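Local coordinates for cortical-lytic enzyme (Clostridium perfringens, PDB 5JIP), which probably acts as a muramidase of glycoside hydrolase family 25, cleaving cortex peptidoglycan during spore germination, at residues A[258-264]-A[299-305]; A[106-110]-A[226-231]; A[245-251]-A[279-285]. The contacts are given in a common frame with arbitrary orientation. Residues are numbered along the deposited sequence.

Contacts 1 and 2 meet at one magnesium ion, which ties the linker segment 226-231 to the fibronectin type III-like domain. Contact 1 gives the carboxylates of Asp258 and Asp304, contact 2 the carbonyl oxygens of Asp227 and Met230, and two waters complete the shell. Asp258 OD2 lies 2.8 Å from Asp227 O, and Asp304 OD2 2.9 Å from Met230 O. The centres of these contacts are about 15 Å apart. Contact 3 is in the other sheet of the small domain, its centre about 16 Å from that of contact 1, and the two pack together: Ile300 CD1 lies 3.5 Å from Trp251 CD2. Contacts 2 and 3 do not touch, their centres being about 30 Å apart.

Contact 1. Residues A[258-264]-A[299-305]; sequences DLNGYNV and SIEAFDI. With MG (magnesium ion), chain E.
A magnesium ion closes one end of this strand pair, bound by Asp258 OD2 at 2.0 Å and Asp304 OD2 at 2.1 Å. Both aspartates use a p rotamer; Asp304 OD1 is bonded to Asp308 N. Waters 1 and 3, each 2.1 Å from the metal, and the carbonyl oxygens of Asp227 and Met230 complete six-fold coordination; water 1 donates to Asp258 OD1 (2.6 Å). Beyond the ion, strands 259-264 and 299-304 run antiparallel, their axes 4.5 Å apart at closest approach and 150° apart in direction. Asp258 O accepts from Ile305 N (2.9 Å). Phe303 O receives both Asn260 N (2.9 Å) and Gly261 N (3.2 Å), a classic beta bulge that shifts the register by one residue. Gly261 O accepts Phe303 N at 2.8 Å, and Asn263 and Glu301 exchange bonds: Asn263 N to Glu301 O (2.9 Å) and Glu301 N to Asn263 O (3.0 Å). On the face bearing Asn263, Glu301 and Phe303, Asn263 ND2 donates to Glu301 OE2 at 3.1 Å, although Asn263 also bonds Thr273 and Glu301 forms salt bridges with Arg313 and Arg143.

Phe303, chi1 57°, folds its ring over Gly261, whose CA is 4.1 Å from the ring centroid; any CB would clash. This face meets the second subunit, where Phe303 packs on its own copy. On the other face Tyr262, Val264, Ile300 and Ala302 pack through apolar atoms, with Val264 CG2 3.7 Å from Ile300 CD1. These are the two central strands in the four-stranded sheet of a fibronectin type III-like fold, with a magnesium site at its interdomain end.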
loop_
_atom_site.group_PDB
_atom_site.type_symbol
_atom_site.label_atom_id
_atom_site.label_comp_id
_atom_site.label_asym_id
_atom_site.label_seq_id
_atom_site.Cartn_x
_atom_site.Cartn_y
_atom_site.Cartn_z
ATOM N N ASP A 258 0.214 4.049 -9.168
ATOM C CA ASP A 258 -0.325 3.112 -8.201
ATOM C C ASP A 258 0.753 2.569 -7.273
ATOM O O ASP A 258 0.551 1.517 -6.661
ATOM C CB ASP A 258 -1.033 1.949 -8.917
ATOM C CG ASP A 258 -0.078 1.121 -9.761
ATOM O OD1 ASP A 258 1.031 1.626 -10.108
ATOM O OD2 ASP A 258 -0.433 -0.027 -10.126
ATOM N N LEU A 259 1.906 3.244 -7.193
ATOM C CA LEU A 259 2.967 2.814 -6.303
ATOM C C LEU A 259 2.459 2.763 -4.864
ATOM O O LEU A 259 1.738 3.650 -4.399
ATOM C CB LEU A 259 4.143 3.767 -6.404
ATOM C CG LEU A 259 5.355 3.420 -5.559
ATOM C CD1 LEU A 259 6.034 2.180 -6.067
ATOM C CD2 LEU A 259 6.269 4.614 -5.560
ATOM N N ASN A 260 2.830 1.707 -4.159
ATOM C CA ASN A 260 2.413 1.560 -2.792
ATOM C C ASN A 260 3.537 1.322 -1.801
ATOM O O ASN A 260 3.297 1.492 -0.607
ATOM C CB ASN A 260 1.396 0.430 -2.670
ATOM C CG ASN A 260 0.284 0.793 -1.735
ATOM O OD1 ASN A 260 0.162 1.954 -1.347
ATOM N ND2 ASN A 260 -0.530 -0.194 -1.348
ATOM N N GLY A 261 4.742 0.969 -2.238
ATOM C CA GLY A 261 5.853 0.852 -1.315
ATOM C C GLY A 261 6.977 0.013 -1.893
ATOM O O GLY A 261 6.991 -0.316 -3.073
ATOM N N TYR A 262 7.895 -0.347 -1.009
ATOM C CA TYR A 262 9.104 -1.082 -1.333
ATOM C C TYR A 262 9.402 -2.060 -0.217
ATOM O O TYR A 262 9.139 -1.783 0.960
ATOM C CB TYR A 262 10.330 -0.166 -1.494
ATOM C CG TYR A 262 10.139 1.048 -2.346
ATOM C CD1 TYR A 262 9.582 2.205 -1.819
ATOM C CD2 TYR A 262 10.574 1.063 -3.670
ATOM C CE1 TYR A 262 9.403 3.322 -2.600
ATOM C CE2 TYR A 262 10.416 2.163 -4.449
ATOM C CZ TYR A 262 9.858 3.304 -3.922
ATOM O OH TYR A 262 9.720 4.394 -4.734
ATOM N N ASN A 263 9.976 -3.189 -0.597
ATOM C CA ASN A 263 10.634 -4.109 0.320
ATOM C C ASN A 263 12.128 -4.113 0.022
ATOM O O ASN A 263 12.541 -4.196 -1.141
ATOM C CB ASN A 263 10.099 -5.534 0.181
ATOM C CG ASN A 263 8.661 -5.668 0.640
ATOM O OD1 ASN A 263 8.237 -5.045 1.624
ATOM N ND2 ASN A 263 7.878 -6.437 -0.108
ATOM N N VAL A 264 12.926 -4.078 1.087
ATOM C CA VAL A 264 14.388 -4.076 1.010
ATOM C C VAL A 264 14.923 -5.328 1.683
ATOM O O VAL A 264 14.388 -5.783 2.708
ATOM C CB VAL A 264 14.978 -2.813 1.664
ATOM C CG1 VAL A 264 16.502 -2.866 1.679
ATOM C CG2 VAL A 264 14.479 -1.577 0.914
ATOM N N SER A 299 19.163 -5.487 -1.936
ATOM C CA SER A 299 18.238 -5.557 -3.058
ATOM C C SER A 299 16.895 -4.956 -2.664
ATOM O O SER A 299 16.550 -4.855 -1.479
ATOM C CB SER A 299 18.037 -6.992 -3.549
ATOM O OG SER A 299 17.551 -7.796 -2.509
ATOM N N ILE A 300 16.122 -4.584 -3.675
ATOM C CA ILE A 300 14.876 -3.882 -3.419
ATOM C C ILE A 300 13.868 -4.215 -4.507
ATOM O O ILE A 300 14.228 -4.456 -5.663
ATOM C CB ILE A 300 15.141 -2.366 -3.326
ATOM C CG1 ILE A 300 13.916 -1.619 -2.795
ATOM C CG2 ILE A 300 15.583 -1.829 -4.696
ATOM C CD1 ILE A 300 14.153 -0.159 -2.491
ATOM N N GLU A 301 12.585 -4.205 -4.123
ATOM C CA GLU A 301 11.470 -4.297 -5.051
ATOM C C GLU A 301 10.430 -3.235 -4.705
ATOM O O GLU A 301 10.163 -2.962 -3.528
ATOM C CB GLU A 301 10.835 -5.702 -5.015
ATOM C CG GLU A 301 10.183 -6.050 -3.654
ATOM C CD GLU A 301 9.841 -7.521 -3.506
ATOM O OE1 GLU A 301 10.214 -8.328 -4.394
ATOM O OE2 GLU A 301 9.200 -7.877 -2.470
ATOM N N ALA A 302 9.851 -2.635 -5.737
ATOM C CA ALA A 302 8.648 -1.845 -5.556
ATOM C C ALA A 302 7.426 -2.756 -5.588
ATOM O O ALA A 302 7.465 -3.862 -6.129
ATOM C CB ALA A 302 8.536 -0.780 -6.635
ATOM N N PHE A 303 6.325 -2.291 -4.988
ATOM C CA PHE A 303 5.052 -2.984 -5.174
ATOM C C PHE A 303 3.941 -1.948 -5.268
ATOM O O PHE A 303 4.091 -0.810 -4.810
ATOM C CB PHE A 303 4.748 -4.032 -4.068
ATOM C CG PHE A 303 4.737 -3.501 -2.649
ATOM C CD1 PHE A 303 3.588 -2.940 -2.092
ATOM C CD2 PHE A 303 5.865 -3.621 -1.852
ATOM C CE1 PHE A 303 3.584 -2.475 -0.776
ATOM C CE2 PHE A 303 5.864 -3.185 -0.544
ATOM C CZ PHE A 303 4.733 -2.601 0.005
ATOM N N ASP A 304 2.838 -2.337 -5.909
ATOM C CA ASP A 304 1.759 -1.405 -6.207
ATOM C C ASP A 304 0.518 -1.751 -5.377
ATOM O O ASP A 304 0.511 -2.692 -4.588
ATOM C CB ASP A 304 1.487 -1.352 -7.717
ATOM C CG ASP A 304 0.994 -2.671 -8.304
ATOM O OD1 ASP A 304 0.575 -3.579 -7.557
ATOM O OD2 ASP A 304 1.024 -2.777 -9.550
ATOM N N ILE A 305 -0.525 -0.928 -5.521
ATOM C CA ILE A 305 -1.675 -1.008 -4.630
ATOM C C ILE A 305 -2.330 -2.372 -4.661
ATOM O O ILE A 305 -2.829 -2.846 -3.636
ATOM C CB ILE A 305 -2.674 0.112 -4.974
ATOM C CG1 ILE A 305 -2.028 1.446 -4.605
ATOM C CG2 ILE A 305 -3.993 -0.075 -4.216
ATOM C CD1 ILE A 305 -2.839 2.670 -5.076
HETATM MG MG MG E . 0.517 -1.525 -11.127
HETATM O O HOH W 1 2.336 -0.415 -11.112
HETATM O O HOH W 2 -0.338 -2.684 -1.684
HETATM O O HOH W 3 -1.195 -2.746 -11.097
#

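Contact 2. Residues A[106-110]-A[226-231]; sequences GDLFP and IDSLMP. With MG (magnesium ion), chain E.
Residues 226-229 form a 3-10 turn, with Leu229 N bonded to Ile226 O (3.0 Å) and Met230 N to Asp227 O (3.1 Å), and the chain becomes extended at Met230 and Pro231. Against it lies the irregular loop 106-110, closest at Leu108 and Met230, whose CA atoms are 4.7 Å apart. A single hydrogen bond joins them, Phe109 N to Leu229 O at 3.0 Å; the same oxygen is 3.3 Å from Leu108 CA, and Asp107 O is 3.3 Å from Met230 CA.

Leu108 (m, t) sets CD2 between Ile226 CD1 (4.2 Å), Leu229 CB (4.0 Å) and Met230 CG (3.9 Å). Phe109, chi1 -65°, sets its ring against the turn with Leu229 O over one face, CE2 3.3 Å from Ser228 O and CD2 4.1 Å from Leu229 CD2. Asp107 pairs with Arg64. The turn and the residue after it present Asp227 O (2.2 Å) and Met230 O (2.0 Å) to the magnesium ion; the contact packs this metal-binding segment against a loop of the family 25 barrel.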
loop_
_atom_site.group_PDB
_atom_site.type_symbol
_atom_site.label_atom_id
_atom_site.label_comp_id
_atom_site.label_asym_id
_atom_site.label_seq_id
_atom_site.Cartn_x
_atom_site.Cartn_y
_atom_site.Cartn_z
ATOM N N GLY A 106 3.541 -11.475 -18.728
ATOM C CA GLY A 106 2.914 -10.383 -19.449
ATOM C C GLY A 106 3.090 -9.056 -18.730
ATOM O O GLY A 106 3.464 -8.989 -17.561
ATOM N N ASP A 107 2.795 -7.976 -19.464
ATOM C CA ASP A 107 2.824 -6.648 -18.864
ATOM C C ASP A 107 1.582 -6.388 -18.019
ATOM O O ASP A 107 1.673 -5.821 -16.924
ATOM C CB ASP A 107 2.919 -5.586 -19.948
ATOM C CG ASP A 107 4.039 -5.850 -20.924
ATOM O OD1 ASP A 107 5.137 -6.218 -20.459
ATOM O OD2 ASP A 107 3.813 -5.638 -22.136
ATOM N N LEU A 108 0.414 -6.757 -18.531
ATOM C CA LEU A 108 -0.833 -6.543 -17.820
ATOM C C LEU A 108 -1.165 -7.772 -16.988
ATOM O O LEU A 108 -0.572 -8.845 -17.173
ATOM C CB LEU A 108 -1.965 -6.279 -18.795
ATOM C CG LEU A 108 -1.615 -5.491 -20.040
ATOM C CD1 LEU A 108 -2.791 -5.498 -21.032
ATOM C CD2 LEU A 108 -1.249 -4.068 -19.638
ATOM N N PHE A 109 -2.132 -7.606 -16.058
ATOM C CA PHE A 109 -2.655 -8.727 -15.277
ATOM C C PHE A 109 -2.929 -9.893 -16.219
ATOM O O PHE A 109 -3.714 -9.754 -17.164
ATOM C CB PHE A 109 -3.991 -8.423 -14.565
ATOM C CG PHE A 109 -3.947 -7.359 -13.501
ATOM C CD1 PHE A 109 -3.320 -7.576 -12.278
ATOM C CD2 PHE A 109 -4.647 -6.176 -13.683
ATOM C CE1 PHE A 109 -3.342 -6.601 -11.316
ATOM C CE2 PHE A 109 -4.684 -5.207 -12.716
ATOM C CZ PHE A 109 -4.041 -5.401 -11.538
ATOM N N PRO A 110 -2.387 -11.065 -15.952
ATOM C CA PRO A 110 -2.952 -12.267 -16.561
ATOM C C PRO A 110 -4.424 -12.380 -16.198
ATOM O O PRO A 110 -4.841 -11.957 -15.120
ATOM C CB PRO A 110 -2.119 -13.404 -15.950
ATOM C CG PRO A 110 -0.879 -12.737 -15.435
ATOM C CD PRO A 110 -1.316 -11.381 -14.995
ATOM N N ILE A 226 -2.200 3.395 -16.927
ATOM C CA ILE A 226 -1.747 2.087 -17.389
ATOM C C ILE A 226 -0.999 1.361 -16.273
ATOM O O ILE A 226 -0.968 0.129 -16.231
ATOM C CB ILE A 226 -0.880 2.254 -18.655
ATOM C CG1 ILE A 226 -0.473 0.897 -19.202
ATOM C CG2 ILE A 226 0.362 3.071 -18.370
ATOM C CD1 ILE A 226 -1.670 0.110 -19.801
ATOM N N ASP A 227 -0.378 2.112 -15.362
ATOM C CA ASP A 227 0.355 1.510 -14.261
ATOM C C ASP A 227 -0.539 0.606 -13.418
ATOM O O ASP A 227 -0.065 -0.403 -12.884
ATOM C CB ASP A 227 0.976 2.603 -13.376
ATOM C CG ASP A 227 1.947 3.520 -14.123
ATOM O OD1 ASP A 227 2.482 3.122 -15.147
ATOM O OD2 ASP A 227 2.176 4.654 -13.642
ATOM N N SER A 228 -1.836 0.912 -13.347
ATOM C CA SER A 228 -2.754 0.133 -12.518
ATOM C C SER A 228 -3.067 -1.243 -13.112
ATOM O O SER A 228 -3.704 -2.047 -12.446
ATOM C CB SER A 228 -4.044 0.907 -12.307
ATOM O OG SER A 228 -3.779 2.069 -11.526
ATOM N N LEU A 229 -2.663 -1.507 -14.353
ATOM C CA LEU A 229 -2.784 -2.835 -14.938
ATOM C C LEU A 229 -1.494 -3.639 -14.852
ATOM O O LEU A 229 -1.528 -4.864 -15.085
ATOM C CB LEU A 229 -3.193 -2.727 -16.421
ATOM C CG LEU A 229 -4.586 -2.150 -16.717
ATOM C CD1 LEU A 229 -4.807 -2.052 -18.221
ATOM C CD2 LEU A 229 -5.677 -3.014 -16.048
ATOM N N MET A 230 -0.363 -2.984 -14.541
ATOM C CA MET A 230 0.981 -3.567 -14.643
ATOM C C MET A 230 1.719 -3.603 -13.304
ATOM O O MET A 230 1.468 -2.770 -12.427
ATOM C CB MET A 230 1.837 -2.770 -15.628
ATOM C CG MET A 230 1.208 -2.619 -16.968
ATOM S SD MET A 230 2.324 -1.898 -18.202
ATOM C CE MET A 230 2.746 -0.311 -17.483
ATOM N N PRO A 231 2.659 -4.526 -13.129
ATOM C CA PRO A 231 3.582 -4.405 -12.010
ATOM C C PRO A 231 4.413 -3.141 -12.143
ATOM O O PRO A 231 4.680 -2.663 -13.271
ATOM C CB PRO A 231 4.453 -5.667 -12.127
ATOM C CG PRO A 231 3.664 -6.586 -13.018
ATOM C CD PRO A 231 2.966 -5.717 -13.947
HETATM MG MG MG E . 0.517 -1.525 -11.127
HETATM O O HOH W 3 -1.195 -2.746 -11.097
HETATM O O HOH W 1 2.336 -0.415 -11.112
#

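Contact 3. Residues A[245-251]-A[279-285]; sequences NKIFVNW and TKIVIDK
Strands 246-250 and 280-284 pair in regular antiparallel register, axes 4.6 Å apart at closest approach and directions at 163°. Ile247 N donates to Ile283 O and Ile283 N to Ile247 O (both 2.8 Å), Val249 N to Ile281 O and Ile281 N to Val249 O (both 3.0 Å); Lys285 N to Asn245 O and Trp251 N to Thr279 O, each 2.9 Å, extend the pairing at its ends.

On one face Phe248 (m, chi2 79°) presents its ring face to Val282, a CH-pi contact with CG1 4.0 Å from the ring centroid. Lys246 NZ stays 4.5 Å from Asp284 OD2, beyond a salt bridge, and Asp284 OD1 bonds Ser286. Lys280, a p rotamer extended beyond chi1, forms salt bridges with Asp132 and Asp136 of the second subunit.

The opposite face is aliphatic: Ile247 and Ile283, both m and t, approach to 4.2 Å between CB atoms, while Val249 (t) sets CB 3.9 Å from Ile281 CG2 and CG2 4.1 Å from Ile283 CD1. Trp251, chi1 55° and chi2 90°, turns its indole under the partner strand: Thr279 CA lies 3.8 Å from the five-membered ring centroid, and CZ3 is 4.0 Å from Ile281 CG2.

Strand 246-250 lies between 239-243 and 280-284 in their three-stranded sheet, and the face bearing Ile247, Val249 and Ile283 packs on strands 296-304 and 259-266, closing the sandwich of the fibronectin type III-like domain.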
loop_
_atom_site.group_PDB
_atom_site.type_symbol
_atom_site.label_atom_id
_atom_site.label_comp_id
_atom_site.label_asym_id
_atom_site.label_seq_id
_atom_site.Cartn_x
_atom_site.Cartn_y
_atom_site.Cartn_z
ATOM N N ASN A 245 27.554 0.768 12.679
ATOM C CA ASN A 245 26.970 -0.561 12.590
ATOM C C ASN A 245 25.730 -0.574 11.706
ATOM O O ASN A 245 24.882 -1.458 11.847
ATOM C CB ASN A 245 26.644 -1.107 13.981
ATOM C CG ASN A 245 26.746 -2.621 14.036
ATOM O OD1 ASN A 245 27.693 -3.209 13.501
ATOM N ND2 ASN A 245 25.759 -3.263 14.650
ATOM N N LYS A 246 25.623 0.375 10.779
ATOM C CA LYS A 246 24.395 0.573 10.019
ATOM C C LYS A 246 24.683 0.540 8.522
ATOM O O LYS A 246 25.766 0.920 8.074
ATOM C CB LYS A 246 23.746 1.890 10.423
ATOM C CG LYS A 246 23.263 1.883 11.906
ATOM C CD LYS A 246 23.041 3.297 12.454
ATOM C CE LYS A 246 22.384 3.316 13.867
ATOM N NZ LYS A 246 22.504 2.025 14.571
ATOM N N ILE A 247 23.704 0.054 7.758
ATOM C CA ILE A 247 23.699 0.173 6.307
ATOM C C ILE A 247 22.718 1.269 5.926
ATOM O O ILE A 247 21.536 1.211 6.283
ATOM C CB ILE A 247 23.333 -1.153 5.628
ATOM C CG1 ILE A 247 24.229 -2.277 6.154
ATOM C CG2 ILE A 247 23.527 -1.025 4.118
ATOM C CD1 ILE A 247 23.802 -3.657 5.744
ATOM N N PHE A 248 23.210 2.277 5.212
ATOM C CA PHE A 248 22.398 3.403 4.763
ATOM C C PHE A 248 22.066 3.172 3.293
ATOM O O PHE A 248 22.963 3.169 2.447
ATOM C CB PHE A 248 23.149 4.720 4.966
ATOM C CG PHE A 248 23.365 5.061 6.412
ATOM C CD1 PHE A 248 24.383 4.456 7.134
ATOM C CD2 PHE A 248 22.540 5.977 7.049
ATOM C CE1 PHE A 248 24.578 4.764 8.478
ATOM C CE2 PHE A 248 22.719 6.286 8.387
ATOM C CZ PHE A 248 23.740 5.684 9.107
ATOM N N VAL A 249 20.788 2.968 2.990
ATOM C CA VAL A 249 20.345 2.629 1.639
ATOM C C VAL A 249 19.452 3.741 1.114
ATOM O O VAL A 249 18.608 4.271 1.842
ATOM C CB VAL A 249 19.600 1.273 1.612
ATOM C CG1 VAL A 249 19.282 0.867 0.174
ATOM C CG2 VAL A 249 20.412 0.186 2.328
ATOM N N ASN A 250 19.627 4.093 -0.159
ATOM C CA ASN A 250 18.752 5.098 -0.749
ATOM C C ASN A 250 18.516 4.753 -2.213
ATOM O O ASN A 250 19.233 3.937 -2.806
ATOM C CB ASN A 250 19.318 6.521 -0.590
ATOM C CG ASN A 250 20.489 6.795 -1.504
ATOM O OD1 ASN A 250 21.601 6.313 -1.282
ATOM N ND2 ASN A 250 20.253 7.600 -2.515
ATOM N N TRP A 251 17.475 5.362 -2.781
ATOM C CA TRP A 251 17.108 5.073 -4.163
ATOM C C TRP A 251 16.300 6.229 -4.729
ATOM O O TRP A 251 15.819 7.106 -4.006
ATOM C CB TRP A 251 16.330 3.741 -4.253
ATOM C CG TRP A 251 15.099 3.664 -3.375
ATOM C CD1 TRP A 251 13.836 4.023 -3.715
ATOM C CD2 TRP A 251 15.030 3.186 -2.019
ATOM N NE1 TRP A 251 12.969 3.804 -2.648
ATOM C CE2 TRP A 251 13.680 3.301 -1.600
ATOM C CE3 TRP A 251 15.973 2.696 -1.122
ATOM C CZ2 TRP A 251 13.252 2.927 -0.321
ATOM C CZ3 TRP A 251 15.551 2.319 0.149
ATOM C CH2 TRP A 251 14.200 2.443 0.537
ATOM N N THR A 279 12.385 6.962 0.078
ATOM C CA THR A 279 13.576 6.850 -0.762
ATOM C C THR A 279 14.803 6.391 0.021
ATOM O O THR A 279 15.920 6.409 -0.524
ATOM C CB THR A 279 13.871 8.184 -1.482
ATOM O OG1 THR A 279 14.129 9.223 -0.539
ATOM C CG2 THR A 279 12.701 8.599 -2.359
ATOM N N LYS A 280 14.642 5.959 1.271
ATOM C CA LYS A 280 15.782 5.507 2.049
ATOM C C LYS A 280 15.331 4.625 3.214
ATOM O O LYS A 280 14.163 4.613 3.600
ATOM C CB LYS A 280 16.581 6.708 2.570
ATOM C CG LYS A 280 15.790 7.640 3.475
ATOM C CD LYS A 280 16.628 8.802 3.911
ATOM C CE LYS A 280 15.769 9.895 4.573
ATOM N NZ LYS A 280 16.645 10.964 5.100
ATOM N N ILE A 281 16.279 3.849 3.729
ATOM C CA ILE A 281 16.107 3.060 4.941
ATOM C C ILE A 281 17.479 2.931 5.592
ATOM O O ILE A 281 18.505 2.828 4.911
ATOM C CB ILE A 281 15.490 1.667 4.670
ATOM C CG1 ILE A 281 15.207 0.941 5.989
ATOM C CG2 ILE A 281 16.413 0.841 3.817
ATOM C CD1 ILE A 281 14.532 -0.455 5.868
ATOM N N VAL A 282 17.501 2.972 6.913
ATOM C CA VAL A 282 18.714 2.737 7.681
ATOM C C VAL A 282 18.549 1.383 8.336
ATOM O O VAL A 282 17.564 1.155 9.042
ATOM C CB VAL A 282 18.944 3.834 8.727
ATOM C CG1 VAL A 282 20.307 3.645 9.392
ATOM C CG2 VAL A 282 18.780 5.213 8.096
ATOM N N ILE A 283 19.491 0.487 8.094
ATOM C CA ILE A 283 19.381 -0.910 8.497
ATOM C C ILE A 283 20.442 -1.195 9.545
ATOM O O ILE A 283 21.630 -0.929 9.323
ATOM C CB ILE A 283 19.549 -1.863 7.306
ATOM C CG1 ILE A 283 18.478 -1.581 6.256
ATOM C CG2 ILE A 283 19.492 -3.313 7.767
ATOM C CD1 ILE A 283 18.675 -2.392 4.988
ATOM N N ASP A 284 20.013 -1.779 10.663
ATOM C CA ASP A 284 20.914 -2.207 11.725
ATOM C C ASP A 284 21.587 -3.518 11.331
ATOM O O ASP A 284 20.912 -4.542 11.151
ATOM C CB ASP A 284 20.118 -2.343 13.028
ATOM C CG ASP A 284 20.997 -2.544 14.242
ATOM O OD1 ASP A 284 22.040 -3.214 14.120
ATOM O OD2 ASP A 284 20.637 -2.034 15.322
ATOM N N LYS A 285 22.927 -3.491 11.217
ATOM C CA LYS A 285 23.683 -4.646 10.725
ATOM C C LYS A 285 23.588 -5.850 11.644
ATOM O O LYS A 285 23.722 -6.992 11.177
ATOM C CB LYS A 285 25.154 -4.283 10.561
ATOM C CG LYS A 285 25.473 -3.498 9.326
ATOM C CD LYS A 285 26.906 -2.979 9.384
ATOM C CE LYS A 285 27.902 -4.100 9.172
ATOM N NZ LYS A 285 29.300 -3.593 9.097
#